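Local coordinates for protein N5-Carboxyaminoimidazole ribonucleotide synthetase (Staphylococcus aureus subsp. aureus, PDB 3ORQ) that catalyses the ATP-dependent conversion of 5-aminoimidazole ribonucleotide and bicarbonate to N5-carboxyaminoimidazole ribonucleotide in purine biosynthesis, as a member of the ATP-grasp superfamily, at residues A[29-34]-A[293-298]; A[198-203]-A[251-256]; A[211-216]-A[223-228]; A[284-289]-A[305-310]; A[334-339]-A[355-360]. All coordinates share one frame; numbering follows the deposited sequence.

Interaction 1 of 5, residues A[29-34]-A[293-298]; sequences QSAQKM and THILAV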
# COMPACT_ATOMS: atom_id res chain seq x y z
N GLN A 29 -7.17 -3.13 -1.76
CA GLN A 29 -6.04 -2.98 -0.82
C GLN A 29 -6.08 -1.65 -0.09
O GLN A 29 -5.85 -1.61 1.13
CB GLN A 29 -4.70 -3.21 -1.51
CG GLN A 29 -4.55 -4.69 -1.95
CD GLN A 29 -3.11 -5.07 -2.35
OE1 GLN A 29 -2.36 -5.51 -1.52
NE2 GLN A 29 -2.74 -4.84 -3.62
N SER A 30 -6.41 -0.56 -0.79
CA SER A 30 -6.59 0.71 -0.09
C SER A 30 -7.77 0.66 0.89
O SER A 30 -7.67 1.14 2.03
CB SER A 30 -6.83 1.89 -1.05
OG SER A 30 -5.61 2.22 -1.67
N ALA A 31 -8.88 0.13 0.43
CA ALA A 31 -10.07 0.05 1.26
C ALA A 31 -9.78 -0.74 2.53
O ALA A 31 -10.19 -0.32 3.62
CB ALA A 31 -11.21 -0.59 0.49
N GLN A 32 -9.08 -1.89 2.43
CA GLN A 32 -8.82 -2.70 3.65
C GLN A 32 -7.85 -2.00 4.61
O GLN A 32 -8.07 -1.95 5.82
CB GLN A 32 -8.34 -4.10 3.28
CG GLN A 32 -9.53 -5.00 2.85
CD GLN A 32 -9.27 -6.41 3.18
OE1 GLN A 32 -8.94 -6.74 4.33
NE2 GLN A 32 -9.39 -7.30 2.18
N LYS A 33 -6.79 -1.41 4.07
CA LYS A 33 -5.93 -0.53 4.85
C LYS A 33 -6.72 0.55 5.69
O LYS A 33 -6.40 0.77 6.84
CB LYS A 33 -4.97 0.22 3.92
CG LYS A 33 -4.19 1.34 4.63
CD LYS A 33 -3.29 2.01 3.63
CE LYS A 33 -4.10 2.76 2.56
NZ LYS A 33 -3.20 3.51 1.66
N MSE A 34 -7.70 1.21 5.08
CA MSE A 34 -8.53 2.23 5.77
C MSE A 34 -9.62 1.63 6.66
O MSE A 34 -10.36 2.37 7.31
CB MSE A 34 -9.19 3.17 4.74
CG MSE A 34 -8.23 4.17 4.14
SE MSE A 34 -8.99 5.21 2.66
CE MSE A 34 -7.24 5.84 2.01
N THR A 293 -7.54 8.12 -2.91
CA THR A 293 -8.54 9.16 -3.12
C THR A 293 -9.86 8.56 -3.70
O THR A 293 -10.93 9.04 -3.46
CB THR A 293 -8.01 10.29 -4.01
OG1 THR A 293 -7.56 9.74 -5.24
CG2 THR A 293 -6.85 11.00 -3.34
N HIS A 294 -9.78 7.47 -4.45
CA HIS A 294 -11.00 6.89 -4.96
C HIS A 294 -11.89 6.45 -3.82
O HIS A 294 -13.11 6.73 -3.81
CB HIS A 294 -10.71 5.70 -5.88
CG HIS A 294 -11.92 5.19 -6.60
ND1 HIS A 294 -12.42 5.80 -7.73
CD2 HIS A 294 -12.75 4.14 -6.35
CE1 HIS A 294 -13.47 5.14 -8.17
NE2 HIS A 294 -13.71 4.15 -7.34
N ILE A 295 -11.30 5.78 -2.83
CA ILE A 295 -12.05 5.29 -1.65
C ILE A 295 -12.55 6.46 -0.80
O ILE A 295 -13.69 6.44 -0.27
CB ILE A 295 -11.15 4.41 -0.77
CG1 ILE A 295 -10.59 3.24 -1.58
CG2 ILE A 295 -11.95 3.91 0.48
CD1 ILE A 295 -11.68 2.42 -2.39
N LEU A 296 -11.70 7.46 -0.63
CA LEU A 296 -12.08 8.64 0.15
C LEU A 296 -13.34 9.25 -0.46
O LEU A 296 -14.30 9.54 0.26
CB LEU A 296 -10.94 9.67 0.20
CG LEU A 296 -9.76 9.39 1.14
CD1 LEU A 296 -8.72 10.45 0.91
CD2 LEU A 296 -10.21 9.31 2.65
N ALA A 297 -13.30 9.43 -1.77
CA ALA A 297 -14.37 10.06 -2.56
C ALA A 297 -15.68 9.29 -2.44
O ALA A 297 -16.71 9.79 -2.02
CB ALA A 297 -13.95 10.11 -4.01
N VAL A 298 -15.58 8.03 -2.77
CA VAL A 298 -16.74 7.16 -2.87
C VAL A 298 -17.38 6.94 -1.51
O VAL A 298 -18.62 6.74 -1.43
CB VAL A 298 -16.22 5.90 -3.61
CG1 VAL A 298 -16.37 4.59 -2.85
CG2 VAL A 298 -16.58 5.94 -5.07

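Interaction 2 of 5, residues A[198-203]-A[251-256]; sequences TVTRGN and IGTFTV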
# COMPACT_ATOMS: atom_id res chain seq x y z
N THR A 198 -5.12 12.66 -14.07
CA THR A 198 -5.96 11.85 -13.18
C THR A 198 -6.60 12.79 -12.13
O THR A 198 -5.93 13.69 -11.63
CB THR A 198 -5.13 10.74 -12.61
OG1 THR A 198 -4.78 9.85 -13.70
CG2 THR A 198 -5.92 9.99 -11.50
N VAL A 199 -7.88 12.59 -11.84
CA VAL A 199 -8.66 13.53 -11.06
C VAL A 199 -9.54 12.77 -10.09
O VAL A 199 -9.94 11.63 -10.35
CB VAL A 199 -9.62 14.40 -11.99
CG1 VAL A 199 -10.40 15.44 -11.19
CG2 VAL A 199 -8.88 15.06 -13.14
N THR A 200 -9.86 13.40 -8.96
CA THR A 200 -10.82 12.76 -8.06
C THR A 200 -11.85 13.78 -7.66
O THR A 200 -11.52 14.90 -7.27
CB THR A 200 -10.17 12.16 -6.77
OG1 THR A 200 -9.12 11.23 -7.12
CG2 THR A 200 -11.25 11.38 -5.97
N ARG A 201 -13.11 13.39 -7.71
CA ARG A 201 -14.20 14.31 -7.34
C ARG A 201 -14.96 13.66 -6.22
O ARG A 201 -15.21 12.45 -6.27
CB ARG A 201 -15.13 14.54 -8.53
CG ARG A 201 -15.10 15.98 -9.01
CD ARG A 201 -16.24 16.24 -10.01
NE ARG A 201 -17.17 17.19 -9.46
CZ ARG A 201 -18.42 16.94 -9.12
NH1 ARG A 201 -18.97 15.74 -9.30
NH2 ARG A 201 -19.14 17.93 -8.59
N GLY A 202 -15.30 14.41 -5.20
CA GLY A 202 -15.97 13.80 -4.06
C GLY A 202 -17.16 14.62 -3.60
O GLY A 202 -17.72 15.43 -4.34
N ASN A 203 -17.54 14.39 -2.37
CA ASN A 203 -18.65 15.05 -1.72
C ASN A 203 -18.64 16.57 -1.83
O ASN A 203 -17.60 17.21 -1.82
CB ASN A 203 -18.60 14.68 -0.24
CG ASN A 203 -19.88 14.12 0.24
OD1 ASN A 203 -20.90 14.23 -0.45
ND2 ASN A 203 -19.85 13.48 1.41
N ILE A 251 -17.91 11.03 -9.72
CA ILE A 251 -17.46 10.88 -8.33
C ILE A 251 -16.37 9.79 -8.33
O ILE A 251 -16.37 8.90 -9.18
CB ILE A 251 -18.60 10.49 -7.38
CG1 ILE A 251 -19.56 11.68 -7.17
CG2 ILE A 251 -18.02 10.03 -6.04
CD1 ILE A 251 -18.87 12.94 -6.63
N GLY A 252 -15.41 9.92 -7.40
CA GLY A 252 -14.23 9.06 -7.34
C GLY A 252 -13.19 9.48 -8.39
O GLY A 252 -13.21 10.59 -8.93
N THR A 253 -12.28 8.58 -8.72
CA THR A 253 -11.21 8.92 -9.65
C THR A 253 -11.63 8.69 -11.09
O THR A 253 -12.27 7.67 -11.41
CB THR A 253 -9.95 8.10 -9.27
OG1 THR A 253 -9.48 8.62 -8.01
CG2 THR A 253 -8.82 8.22 -10.33
N PHE A 254 -11.29 9.63 -11.96
CA PHE A 254 -11.43 9.41 -13.42
C PHE A 254 -10.19 9.99 -14.09
O PHE A 254 -9.43 10.73 -13.45
CB PHE A 254 -12.72 10.03 -13.97
CG PHE A 254 -12.81 11.51 -13.79
CD1 PHE A 254 -13.15 12.06 -12.56
CD2 PHE A 254 -12.55 12.35 -14.85
CE1 PHE A 254 -13.21 13.45 -12.38
CE2 PHE A 254 -12.62 13.76 -14.68
CZ PHE A 254 -12.95 14.30 -13.44
N THR A 255 -9.95 9.62 -15.33
CA THR A 255 -8.74 10.07 -16.02
C THR A 255 -9.07 10.56 -17.44
O THR A 255 -9.78 9.90 -18.18
CB THR A 255 -7.69 8.93 -16.11
OG1 THR A 255 -7.41 8.43 -14.81
CG2 THR A 255 -6.38 9.42 -16.78
N VAL A 256 -8.53 11.71 -17.80
CA VAL A 256 -8.70 12.27 -19.15
C VAL A 256 -7.37 12.11 -19.87
O VAL A 256 -6.33 12.57 -19.37
CB VAL A 256 -9.08 13.77 -19.07
CG1 VAL A 256 -9.33 14.39 -20.50
CG2 VAL A 256 -10.28 13.97 -18.19

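Interaction 3 of 5, residues A[211-216]-A[223-228]; sequences PLQENE and FKTIVP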
# COMPACT_ATOMS: atom_id res chain seq x y z
N PRO A 211 -0.51 15.08 -10.33
CA PRO A 211 0.44 15.65 -11.30
C PRO A 211 0.18 15.14 -12.72
O PRO A 211 -0.10 13.97 -12.93
CB PRO A 211 1.81 15.12 -10.81
CG PRO A 211 1.53 14.36 -9.44
CD PRO A 211 0.13 14.72 -9.03
N LEU A 212 0.30 16.03 -13.71
CA LEU A 212 0.20 15.67 -15.12
C LEU A 212 1.20 14.59 -15.45
O LEU A 212 2.34 14.62 -15.01
CB LEU A 212 0.45 16.89 -15.99
CG LEU A 212 0.02 16.76 -17.44
CD1 LEU A 212 -1.54 16.73 -17.64
CD2 LEU A 212 0.74 17.85 -18.32
N GLN A 213 0.75 13.59 -16.19
CA GLN A 213 1.60 12.46 -16.47
C GLN A 213 1.81 12.32 -17.98
O GLN A 213 0.92 12.65 -18.77
CB GLN A 213 1.08 11.17 -15.81
CG GLN A 213 -0.40 10.90 -15.89
CD GLN A 213 -1.12 10.85 -14.55
OE1 GLN A 213 -0.59 11.18 -13.49
NE2 GLN A 213 -2.38 10.46 -14.61
N GLU A 214 3.00 11.88 -18.36
CA GLU A 214 3.38 11.79 -19.76
C GLU A 214 3.47 10.31 -20.17
O GLU A 214 4.12 9.49 -19.51
CB GLU A 214 4.72 12.49 -19.99
CG GLU A 214 5.29 12.24 -21.35
CD GLU A 214 6.73 12.72 -21.51
OE1 GLU A 214 7.37 12.26 -22.50
OE2 GLU A 214 7.21 13.52 -20.68
N ASN A 215 2.84 9.98 -21.29
CA ASN A 215 2.54 8.61 -21.64
C ASN A 215 3.04 8.24 -23.04
O ASN A 215 2.64 8.85 -24.08
CB ASN A 215 1.02 8.37 -21.55
CG ASN A 215 0.47 8.64 -20.16
OD1 ASN A 215 1.14 8.36 -19.17
ND2 ASN A 215 -0.75 9.14 -20.07
N GLU A 216 3.87 7.21 -23.07
CA GLU A 216 4.30 6.64 -24.33
C GLU A 216 3.59 5.32 -24.46
O GLU A 216 3.49 4.55 -23.47
CB GLU A 216 5.81 6.45 -24.38
CG GLU A 216 6.25 5.84 -25.70
CD GLU A 216 7.74 5.68 -25.83
OE1 GLU A 216 8.50 6.26 -25.03
OE2 GLU A 216 8.15 4.94 -26.74
N PHE A 223 2.90 1.95 -22.34
CA PHE A 223 4.21 1.35 -22.19
C PHE A 223 4.96 2.02 -21.07
O PHE A 223 5.52 1.34 -20.22
CB PHE A 223 4.96 1.59 -23.48
CG PHE A 223 6.41 1.19 -23.48
CD1 PHE A 223 6.79 -0.12 -23.20
CD2 PHE A 223 7.37 2.10 -23.94
CE1 PHE A 223 8.13 -0.50 -23.28
CE2 PHE A 223 8.72 1.73 -24.03
CZ PHE A 223 9.11 0.44 -23.70
N LYS A 224 4.94 3.35 -21.06
CA LYS A 224 5.76 4.15 -20.16
C LYS A 224 5.02 5.40 -19.75
O LYS A 224 4.47 6.07 -20.59
CB LYS A 224 7.09 4.54 -20.81
CG LYS A 224 7.96 5.47 -19.95
CD LYS A 224 9.37 5.53 -20.46
CE LYS A 224 9.37 5.74 -22.02
NZ LYS A 224 8.98 7.15 -22.43
N THR A 225 5.00 5.70 -18.45
CA THR A 225 4.45 6.96 -17.92
C THR A 225 5.53 7.65 -17.14
O THR A 225 6.18 7.02 -16.29
CB THR A 225 3.24 6.69 -17.00
OG1 THR A 225 2.21 6.07 -17.80
CG2 THR A 225 2.73 7.98 -16.30
N ILE A 226 5.75 8.93 -17.44
CA ILE A 226 6.76 9.74 -16.74
C ILE A 226 6.10 10.88 -16.03
O ILE A 226 5.25 11.56 -16.60
CB ILE A 226 7.77 10.35 -17.72
CG1 ILE A 226 8.62 9.24 -18.34
CG2 ILE A 226 8.61 11.45 -17.01
CD1 ILE A 226 9.71 9.73 -19.24
N VAL A 227 6.48 11.11 -14.78
CA VAL A 227 5.90 12.16 -14.01
C VAL A 227 7.04 12.85 -13.29
O VAL A 227 7.83 12.17 -12.61
CB VAL A 227 4.87 11.60 -12.97
CG1 VAL A 227 4.18 12.73 -12.24
CG2 VAL A 227 3.82 10.72 -13.66
N PRO A 228 7.11 14.19 -13.36
CA PRO A 228 6.11 15.06 -13.99
C PRO A 228 6.28 15.10 -15.50
O PRO A 228 7.42 15.00 -15.99
CB PRO A 228 6.42 16.45 -13.39
CG PRO A 228 7.87 16.43 -13.08
CD PRO A 228 8.21 14.97 -12.76

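Interaction 4 of 5, residues A[284-289]-A[305-310]; sequences EACDYS and NSIELL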
# COMPACT_ATOMS: atom_id res chain seq x y z
N GLU A 284 3.66 4.85 -5.30
CA GLU A 284 4.97 5.10 -4.66
C GLU A 284 5.36 6.57 -4.60
O GLU A 284 6.06 7.00 -3.65
CB GLU A 284 6.07 4.33 -5.39
CG GLU A 284 6.07 2.79 -5.12
CD GLU A 284 5.02 2.10 -5.93
OE1 GLU A 284 4.50 2.77 -6.85
OE2 GLU A 284 4.66 0.93 -5.64
N ALA A 285 4.92 7.35 -5.58
CA ALA A 285 5.50 8.70 -5.82
C ALA A 285 4.76 9.86 -5.17
O ALA A 285 5.33 10.94 -5.02
CB ALA A 285 5.64 8.93 -7.30
N CYS A 286 3.52 9.64 -4.75
CA CYS A 286 2.66 10.76 -4.23
C CYS A 286 2.32 10.52 -2.80
O CYS A 286 2.46 9.39 -2.31
CB CYS A 286 1.34 10.90 -5.04
SG CYS A 286 1.57 11.35 -6.77
N ASP A 287 1.81 11.55 -2.13
CA ASP A 287 1.43 11.38 -0.73
C ASP A 287 0.06 10.70 -0.61
O ASP A 287 -0.35 10.30 0.50
CB ASP A 287 1.46 12.73 0.01
CG ASP A 287 0.73 13.85 -0.74
OD1 ASP A 287 0.27 13.64 -1.88
OD2 ASP A 287 0.61 14.97 -0.18
N TYR A 288 -0.66 10.62 -1.74
CA TYR A 288 -1.92 9.87 -1.85
C TYR A 288 -1.87 9.16 -3.20
O TYR A 288 -1.32 9.70 -4.15
CB TYR A 288 -3.14 10.78 -1.88
CG TYR A 288 -3.33 11.67 -0.65
CD1 TYR A 288 -2.77 12.96 -0.62
CD2 TYR A 288 -4.08 11.25 0.44
CE1 TYR A 288 -2.92 13.80 0.47
CE2 TYR A 288 -4.23 12.08 1.60
CZ TYR A 288 -3.63 13.37 1.57
OH TYR A 288 -3.77 14.23 2.63
N SER A 289 -2.45 7.96 -3.30
CA SER A 289 -2.53 7.31 -4.61
C SER A 289 -3.91 7.51 -5.19
O SER A 289 -4.82 7.88 -4.48
CB SER A 289 -2.21 5.80 -4.52
OG SER A 289 -3.38 5.07 -4.17
N ASN A 305 -6.77 18.77 -0.69
CA ASN A 305 -6.89 19.85 -1.66
C ASN A 305 -5.87 19.76 -2.75
O ASN A 305 -6.14 20.16 -3.88
CB ASN A 305 -6.81 21.21 -0.96
CG ASN A 305 -8.02 21.47 -0.05
OD1 ASN A 305 -7.88 21.96 1.07
ND2 ASN A 305 -9.22 21.09 -0.52
N SER A 306 -4.68 19.24 -2.44
CA SER A 306 -3.69 19.03 -3.49
C SER A 306 -2.98 17.72 -3.30
O SER A 306 -3.00 17.14 -2.23
CB SER A 306 -2.69 20.21 -3.56
OG SER A 306 -1.80 20.12 -2.46
N ILE A 307 -2.35 17.25 -4.37
CA ILE A 307 -1.52 16.06 -4.30
C ILE A 307 -0.05 16.42 -4.52
O ILE A 307 0.26 17.22 -5.41
CB ILE A 307 -2.01 14.99 -5.28
CG1 ILE A 307 -3.36 14.45 -4.78
CG2 ILE A 307 -1.04 13.80 -5.30
CD1 ILE A 307 -4.32 14.37 -5.86
N GLU A 308 0.83 15.86 -3.70
CA GLU A 308 2.25 16.21 -3.80
C GLU A 308 2.97 15.11 -4.49
O GLU A 308 2.80 13.95 -4.13
CB GLU A 308 2.90 16.42 -2.44
CG GLU A 308 2.71 17.78 -1.86
CD GLU A 308 3.57 18.04 -0.62
OE1 GLU A 308 3.07 18.79 0.27
OE2 GLU A 308 4.72 17.52 -0.53
N LEU A 309 3.78 15.44 -5.47
CA LEU A 309 4.75 14.47 -6.00
C LEU A 309 6.00 14.49 -5.10
O LEU A 309 6.81 15.45 -5.15
CB LEU A 309 5.07 14.78 -7.48
CG LEU A 309 6.02 13.86 -8.23
CD1 LEU A 309 5.43 12.49 -8.44
CD2 LEU A 309 6.29 14.49 -9.55
N LEU A 310 6.18 13.47 -4.28
CA LEU A 310 7.33 13.35 -3.34
C LEU A 310 8.65 13.03 -4.09
O LEU A 310 9.73 13.47 -3.71
CB LEU A 310 7.03 12.28 -2.29
CG LEU A 310 5.73 12.52 -1.50
CD1 LEU A 310 5.38 11.37 -0.55
CD2 LEU A 310 5.79 13.89 -0.74
O HOH W 1 -1.09 16.78 -0.03

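Interaction 5 of 5, residues A[334-339]-A[355-360]; sequences PEWHLH and MTVLTN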
# COMPACT_ATOMS: atom_id res chain seq x y z
N PRO A 334 15.61 -3.96 -6.58
CA PRO A 334 14.62 -3.50 -5.64
C PRO A 334 14.09 -2.10 -6.01
O PRO A 334 12.96 -1.77 -5.65
CB PRO A 334 15.40 -3.46 -4.32
CG PRO A 334 16.87 -3.27 -4.75
CD PRO A 334 16.95 -4.07 -5.98
N GLU A 335 14.88 -1.32 -6.75
CA GLU A 335 14.49 0.04 -7.18
C GLU A 335 13.42 -0.00 -8.28
O GLU A 335 12.97 1.05 -8.72
CB GLU A 335 15.71 0.91 -7.60
CG GLU A 335 16.40 0.48 -8.90
CD GLU A 335 17.44 -0.66 -8.74
OE1 GLU A 335 17.37 -1.44 -7.78
OE2 GLU A 335 18.33 -0.77 -9.60
N TRP A 336 13.01 -1.20 -8.71
CA TRP A 336 11.91 -1.30 -9.65
C TRP A 336 10.51 -1.31 -8.99
O TRP A 336 9.50 -1.13 -9.69
CB TRP A 336 12.11 -2.52 -10.56
CG TRP A 336 13.26 -2.33 -11.56
CD1 TRP A 336 14.05 -1.21 -11.71
CD2 TRP A 336 13.69 -3.26 -12.55
NE1 TRP A 336 14.95 -1.41 -12.71
CE2 TRP A 336 14.76 -2.65 -13.25
CE3 TRP A 336 13.29 -4.56 -12.91
CZ2 TRP A 336 15.45 -3.29 -14.32
CZ3 TRP A 336 13.98 -5.21 -13.98
CH2 TRP A 336 15.05 -4.56 -14.67
N HIS A 337 10.44 -1.47 -7.68
CA HIS A 337 9.15 -1.48 -6.94
C HIS A 337 8.12 -2.26 -7.75
O HIS A 337 7.20 -1.69 -8.35
CB HIS A 337 8.62 -0.08 -6.62
CG HIS A 337 9.48 0.72 -5.66
ND1 HIS A 337 10.40 1.67 -6.08
CD2 HIS A 337 9.57 0.69 -4.32
CE1 HIS A 337 11.01 2.19 -5.04
NE2 HIS A 337 10.51 1.63 -3.95
N LEU A 338 8.31 -3.57 -7.78
CA LEU A 338 7.53 -4.39 -8.67
C LEU A 338 6.15 -4.68 -8.12
O LEU A 338 6.02 -5.01 -6.94
CB LEU A 338 8.27 -5.70 -8.92
CG LEU A 338 9.43 -5.45 -9.86
CD1 LEU A 338 10.73 -6.29 -9.46
CD2 LEU A 338 8.92 -5.74 -11.26
N HIS A 339 5.14 -4.53 -8.99
CA HIS A 339 3.75 -4.96 -8.73
C HIS A 339 3.42 -6.13 -9.65
O HIS A 339 3.49 -5.99 -10.87
CB HIS A 339 2.75 -3.84 -9.06
CG HIS A 339 2.76 -2.72 -8.09
ND1 HIS A 339 1.67 -2.40 -7.31
CD2 HIS A 339 3.74 -1.85 -7.73
CE1 HIS A 339 1.96 -1.36 -6.55
NE2 HIS A 339 3.22 -1.02 -6.76
N MSE A 355 6.01 -1.75 -12.92
CA MSE A 355 7.11 -1.37 -12.09
C MSE A 355 7.18 0.15 -12.04
O MSE A 355 6.87 0.84 -13.02
CB MSE A 355 8.42 -1.99 -12.61
CG MSE A 355 8.70 -1.81 -14.07
SE MSE A 355 10.45 -2.61 -14.51
CE MSE A 355 10.19 -4.20 -13.69
N THR A 356 7.56 0.66 -10.90
CA THR A 356 7.65 2.09 -10.74
C THR A 356 9.03 2.40 -10.19
O THR A 356 9.40 1.94 -9.09
CB THR A 356 6.61 2.59 -9.75
OG1 THR A 356 5.31 2.34 -10.30
CG2 THR A 356 6.79 4.11 -9.48
N VAL A 357 9.75 3.18 -10.97
CA VAL A 357 11.10 3.55 -10.63
C VAL A 357 11.13 5.00 -10.17
O VAL A 357 10.95 5.91 -10.94
CB VAL A 357 12.02 3.36 -11.84
CG1 VAL A 357 13.45 3.46 -11.44
CG2 VAL A 357 11.75 1.98 -12.54
N LEU A 358 11.37 5.22 -8.90
CA LEU A 358 11.48 6.58 -8.40
C LEU A 358 12.83 7.08 -8.79
O LEU A 358 13.81 6.34 -8.69
CB LEU A 358 11.32 6.61 -6.88
CG LEU A 358 9.95 6.13 -6.35
CD1 LEU A 358 9.89 6.23 -4.81
CD2 LEU A 358 8.82 6.96 -7.00
N THR A 359 12.91 8.32 -9.26
CA THR A 359 14.18 8.83 -9.80
C THR A 359 14.30 10.35 -9.68
O THR A 359 13.31 11.07 -9.81
CB THR A 359 14.32 8.43 -11.29
OG1 THR A 359 15.61 8.82 -11.81
CG2 THR A 359 13.21 9.06 -12.12
N ASN A 360 15.52 10.84 -9.45
CA ASN A 360 15.74 12.28 -9.57
C ASN A 360 16.15 12.70 -10.98
O ASN A 360 16.19 13.90 -11.31
CB ASN A 360 16.81 12.74 -8.59
CG ASN A 360 16.32 12.72 -7.18
OD1 ASN A 360 15.18 13.09 -6.89
ND2 ASN A 360 17.18 12.29 -6.27
O HOH W 2 12.94 3.49 -7.49

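Interaction 1 of 5, residues A[29-34]-A[293-298]
Ile295 of helix 290-298 points at the last turns of helix 22-33 and divides its branches among Ser30, Ala31 and Met34. Its CG1 lies 4.0 Å from Ser30 CB, and CD1 continues past it to 4.2 Å from Ala31 CB. The other branch, CG2, stands anti to the backbone N and turns toward Met34, a selenomethionine. Met34 was modelled in two conformers, so its part is less certain; in one of them the chain is extended beyond CG and crosses Ile295 obliquely, with SE 3.9 Å from Ile295 CG2 and, more loosely, 4.3 Å from Leu296 CD2. Behind the pair, Ile15 of strand 14-18 packs on both Ala31 and Ile295, so the contact seats helix 290-298 against the Rossmann-like N-terminal domain. No hydrogen bond joins the two segments. The polar ends go instead to Asp292, one residue before 293-298, which accepts a hydrogen bond from Ser30 OG and forms a salt bridge with Lys33 NZ; the interface is thus apolar, with its polar fastening at the border.

Interaction 2 of 5, residues A[198-203]-A[251-256]
The Phe254 ring carries Val199 on one face, with Val199 CB 3.6 Å above the ring plane and offset toward the rim, a CH-pi contact; Arg201 CB stands at the ring's edge, and the ring of Phe250 stacks on Phe254 as well. These residues lie on neighbouring antiparallel strands, 191-201 and 252-261, in the ATP-grasp part of the large antiparallel sheet. Phe254 CG sits between the backbone N and the carbonyl carbon (chi1 61°), and the two side chains run side by side, pointing the same way, with Val199 CG1 within 3.6 Å of Phe254 CZ. Helix 234-245 packs on this side. The face of the sheet that carries Thr198, Thr200, Thr253 and Thr255 lies under helix 290-298. There Thr198 OG1 and Thr255 OG1 share a hydrogen bond of 3.2 Å, while Thr200 OG1 and Thr253 OG1 stand 2.8 Å apart; Thr293 and Gln290 of the helix supply these last two with further partners. Backbone bonds pair Val199 with Phe254 in both directions, each 2.9 Å from N to O. At the strand end, Gly252 N reaches Arg201 O at 2.8 Å in the carbonyl plane, and Ile251 CD1 lies 3.6 Å from Gly202 O.

Interaction 3 of 5, residues A[211-216]-A[223-228]
Glu216 O accepts from two consecutive backbone donors, Phe223 N at 2.9 Å and Lys224 N at 3.1 Å, which makes a classic beta bulge in the hairpin of strands 207-218 and 221-227. Within the bulge Glu216 N donates to Lys224 O at 2.8 Å; beyond it Glu214 and Ile226 exchange both backbone bonds, the shorter being Ile226 N to Glu214 O at 2.7 Å. On the face that carries Glu214, Glu216 and Lys224 the charged ends are matched as well. The Lys224 chain bends in its last two torsions (chi3 47°, chi4 73°), bringing NZ to 2.8 Å from Glu216 OE1, on the anti side of the carboxylate. The same OE1 takes a hydrogen bond from Tyr370, NZ has a second salt bridge to Glu366, and the Glu214 carboxylate is held by Arg230. The opposite face, toward the nucleotide site, carries Asn215, whose side chain comes to about 7 Å from bound ADP at the nearest atoms. Near the open end the contact turns apolar, with Pro211 CB 3.7 Å from Val227 CG1 and Gln213 CB 3.5 Å from Val227 CG2. With two carboxylates around the ammonium of Lys224, these groups probably all stay ionised, and the network ties the hairpin electrostatically to helix 362-372.

Interaction 4 of 5, residues A[284-289]-A[305-310]
A single beta bridge, Cys286 with Leu309, fastens the loop before strand 313-319 to the chain leaving helix 282-285. Leu310 N donates to Ala285 O at 2.8 Å. Two residues on, Asp287 N makes a longer bond of 3.3 Å to Glu308 O. In return Glu308 N donates to Asp287 OD1, 2.9 Å from N to OD1, from above the carboxylate plane and nearly straight (166°). Asp287 CG occupies the crowded position between N and carbonyl carbon (chi1 49°), on the side of Glu308. A water bridges Asp287 OD2 and Ser306 O, donating to both. Apolar contacts flank the polar core: Ala285 CB meets Leu309 CD1 at 3.7 Å, and Cys286 CB lies 3.8 Å from Ile307 CG2. Asp287 OD2 stands 4.6 Å from Glu308 OE1, a pairing of like charges. Lys311 of the second subunit forms a salt bridge with Glu308 OE1, which probably offsets the repulsion and makes the local charge balance depend on the dimer.

Interaction 5 of 5, residues A[334-339]-A[355-360]
Thr356 N is shared by two successive carbonyls of the facing segment: it donates to Trp336 O at 2.9 Å, through a bent bond (132°), and weakly to His337 O at 3.5 Å. The carbonyl of the same residue is taken up too, since His337 ND1 reaches Thr356 O at 3.2 Å, close to the imidazole plane and nearly along the C=O axis. His337 lies in the left-handed region (phi 41°, psi 72°), where the chain passes from the 3-10 turn 334-336 into strand 338-340. That strand forms a hairpin with strand 351-358 and is an edge strand of the large antiparallel sheet within this chain, in the part formed by the C-terminal domain. Next to the turn, selenomethionine Met355 makes a Met-aromatic contact: SE sits 3.6 Å above one face of the Trp336 indole, offset toward the rim, the two side chains running side by side. Val357 CG2 also touches the indole, 4.0 Å from Trp336 CD1. Helix 362-372 packs on Trp336 through Met369 and Lys372, whereas the His337 ring meets the ring of Tyr288 of the second subunit. Farther along, a water joins the segments where no direct bond does, donating to Glu335 O at 2.7 Å and accepting from Leu358 N at 2.7 Å.

How the interactions relate
Interactions 2, 3 and 5 belong to one large antiparallel sheet: 2 and 3 are buried in its ATP-grasp part, where antiparallel backbone ladders dominate, broken in interaction 3 by a bulge, whereas 5 sits at its edge with irregular, water-assisted bonding. Interaction 1, also buried, is purely apolar between helices, yet it meets interaction 2 through hydrogen bonds, Thr293 to Thr200 and His294 to Thr253. Interaction 4, partly buried, packs Leu309 on Val227 and Pro228 of interaction 3, and its Glu284 hydrogen-bonds His339 of interaction 5. Interactions 1, 4 and 5 all touch the second subunit; 2 and 3 do not. Of the five, interaction 3 alone has a salt bridge between its two segments.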